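Local coordinates for Yop proteins translocation protein Q (Yersinia pseudotuberculosis, PDB 3UEP), which serves as a component of the Yop type III secretion machinery, the fragment here being the C-terminal FliN-like domain, at residues 27-32 with 46-50. Sequence-based numbering, arbitrary orientation.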
loop_
_atom_site.group_PDB
_atom_site.type_symbol
_atom_site.label_atom_id
_atom_site.label_comp_id
_atom_site.label_asym_id
_atom_site.label_seq_id
_atom_site.Cartn_x
_atom_site.Cartn_y
_atom_site.Cartn_z
ATOM N N VAL A 27 0.382 -1.074 -3.978
ATOM C CA VAL A 27 0.578 -1.104 -5.424
ATOM C C VAL A 27 -0.035 0.120 -6.089
ATOM O O VAL A 27 -0.988 0.699 -5.588
ATOM C CB VAL A 27 -0.065 -2.347 -6.059
ATOM C CG1 VAL A 27 0.625 -3.582 -5.576
ATOM C CG2 VAL A 27 -1.544 -2.398 -5.702
ATOM N N GLY A 28 0.516 0.504 -7.231
ATOM C CA GLY A 28 -0.146 1.474 -8.066
ATOM C C GLY A 28 0.154 2.915 -7.734
ATOM O O GLY A 28 0.900 3.214 -6.786
ATOM N N ARG A 29 -0.441 3.799 -8.542
ATOM C CA ARG A 29 -0.196 5.236 -8.497
ATOM C C ARG A 29 -0.373 5.767 -7.097
ATOM O O ARG A 29 -0.929 5.101 -6.217
ATOM C CB ARG A 29 -1.255 5.990 -9.323
ATOM C CG ARG A 29 -2.668 5.878 -8.716
ATOM C CD ARG A 29 -3.744 5.851 -9.775
ATOM N NE ARG A 29 -3.754 7.103 -10.514
ATOM C CZ ARG A 29 -4.483 7.331 -11.599
ATOM N NH1 ARG A 29 -5.274 6.380 -12.088
ATOM N NH2 ARG A 29 -4.416 8.514 -12.197
ATOM N N GLN A 30 0.073 6.993 -6.899
ATOM C CA GLN A 30 -0.028 7.597 -5.588
ATOM C C GLN A 30 -0.698 8.960 -5.685
ATOM O O GLN A 30 -0.768 9.678 -4.686
ATOM C CB GLN A 30 1.357 7.686 -4.933
ATOM C CG GLN A 30 2.121 6.335 -4.857
ATOM C CD GLN A 30 3.469 6.456 -4.141
ATOM O OE1 GLN A 30 3.528 6.530 -2.908
ATOM N NE2 GLN A 30 4.556 6.490 -4.916
ATOM N N ILE A 31 -1.204 9.313 -6.875
ATOM C CA ILE A 31 -1.853 10.620 -7.051
ATOM C C ILE A 31 -3.209 10.592 -7.762
ATOM O O ILE A 31 -3.297 10.210 -8.928
ATOM C CB ILE A 31 -0.948 11.649 -7.790
ATOM C CG1 ILE A 31 0.374 11.865 -7.049
ATOM C CG2 ILE A 31 -1.661 12.980 -7.897
ATOM C CD1 ILE A 31 0.224 12.651 -5.744
ATOM N N LEU A 32 -4.257 11.007 -7.053
ATOM C CA LEU A 32 -5.540 11.342 -7.676
ATOM C C LEU A 32 -5.893 12.780 -7.305
ATOM O O LEU A 32 -5.741 13.179 -6.146
ATOM C CB LEU A 32 -6.652 10.413 -7.176
ATOM C CG LEU A 32 -6.524 8.920 -7.505
ATOM C CD1 LEU A 32 -7.682 8.133 -6.932
ATOM C CD2 LEU A 32 -6.442 8.716 -8.987
ATOM N N ILE A 46 -10.528 2.131 -11.195
ATOM C CA ILE A 46 -9.332 2.939 -11.185
ATOM C C ILE A 46 -8.223 2.142 -11.815
ATOM O O ILE A 46 -7.961 0.996 -11.435
ATOM C CB ILE A 46 -8.879 3.320 -9.773
ATOM C CG1 ILE A 46 -9.964 4.115 -9.060
ATOM C CG2 ILE A 46 -7.589 4.145 -9.828
ATOM C CD1 ILE A 46 -9.579 4.451 -7.584
ATOM N N ASP A 47 -7.586 2.752 -12.803
ATOM C CA ASP A 47 -6.394 2.181 -13.369
ATOM C C ASP A 47 -5.247 2.545 -12.423
ATOM O O ASP A 47 -5.083 3.718 -12.072
ATOM C CB ASP A 47 -6.170 2.780 -14.746
ATOM C CG ASP A 47 -4.944 2.240 -15.408
ATOM O OD1 ASP A 47 -4.802 1.006 -15.454
ATOM O OD2 ASP A 47 -4.118 3.057 -15.860
ATOM N N LEU A 48 -4.477 1.546 -11.995
ATOM C CA LEU A 48 -3.396 1.757 -11.036
ATOM C C LEU A 48 -2.084 2.177 -11.702
ATOM O O LEU A 48 -1.069 2.347 -11.026
ATOM C CB LEU A 48 -3.164 0.493 -10.199
ATOM C CG LEU A 48 -4.282 0.059 -9.246
ATOM C CD1 LEU A 48 -3.810 -1.069 -8.360
ATOM C CD2 LEU A 48 -4.721 1.220 -8.386
ATOM N N THR A 49 -2.108 2.332 -13.026
ATOM C CA THR A 49 -0.930 2.754 -13.784
ATOM C C THR A 49 0.236 1.790 -13.599
ATOM O O THR A 49 1.375 2.211 -13.427
ATOM C CB THR A 49 -0.476 4.179 -13.384
ATOM O OG1 THR A 49 -1.620 5.023 -13.216
ATOM C CG2 THR A 49 0.434 4.777 -14.440
ATOM N N THR A 50 -0.053 0.495 -13.622
ATOM C CA THR A 50 0.987 -0.534 -13.534
ATOM C C THR A 50 0.475 -1.829 -14.156
ATOM O O THR A 50 -0.731 -2.074 -14.167
ATOM C CB THR A 50 1.437 -0.815 -12.067
ATOM O OG1 THR A 50 0.291 -1.062 -11.239
ATOM C CG2 THR A 50 2.239 0.356 -11.498
#
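Ile46, in strand 45-48, points its CA-to-CB bond toward the 27-32 segment. Its CD1 lies 4.2 Å from CD1 of Leu32, an apolar touch between two buried branched side chains, while Ile46 CG2 sits 3.9 Å from NH1 of Arg29. At Asp47 it is the backbone that matters. The carboxylate group belongs to an exposed residue, but Asp47 O accepts a short hydrogen bond from Arg29 NH1 (2.7 Å), lying near the guanidinium plane where N-H donors point. A long, flexible arginine suits the place: its CA-to-CB bond points sideways, and the side chain bends (chi1 p, chi3 m) to bring the guanidinium to Asp47 O.

Leu48 comes closest to the other backbone, its CA 4.4 Å from that of Gly28. Leu48 O receives the Arg29 N hydrogen bond (2.9 Å) and lies 3.2 Å from Gly28 CA. Glycine fits doubly: a CB would clash with Leu48 CB, and at phi/psi 87°/178° it would be jammed against Val27 O. Buried Leu48 and Val27 offer each other apolar surface (Leu48 CD1 to Val27 CG2, 3.7 Å). The domain belongs to the FliN/MopA/SpaO family, whose C-terminal domains form intertwined dimers; accordingly, Val27, Ile31, Leu32 and Ile46 join an antiparallel ladder with the second subunit, where Leu48 packs on Phe25 and Val27 on Val27 of that chain.

At Thr49 and Thr50 the chain turns a corner, Thr49 in the left-handed helical region (59°/42°). Its short hydroxyl side chain suits this exposed turn, Thr49 OG1 sitting over one guanidinium face, 4.0 Å from Arg29 CZ. The CA-to-CB bond of Thr50 points toward 27-32, and Thr50 OG1 lies 4.1 Å from Gly28 CA.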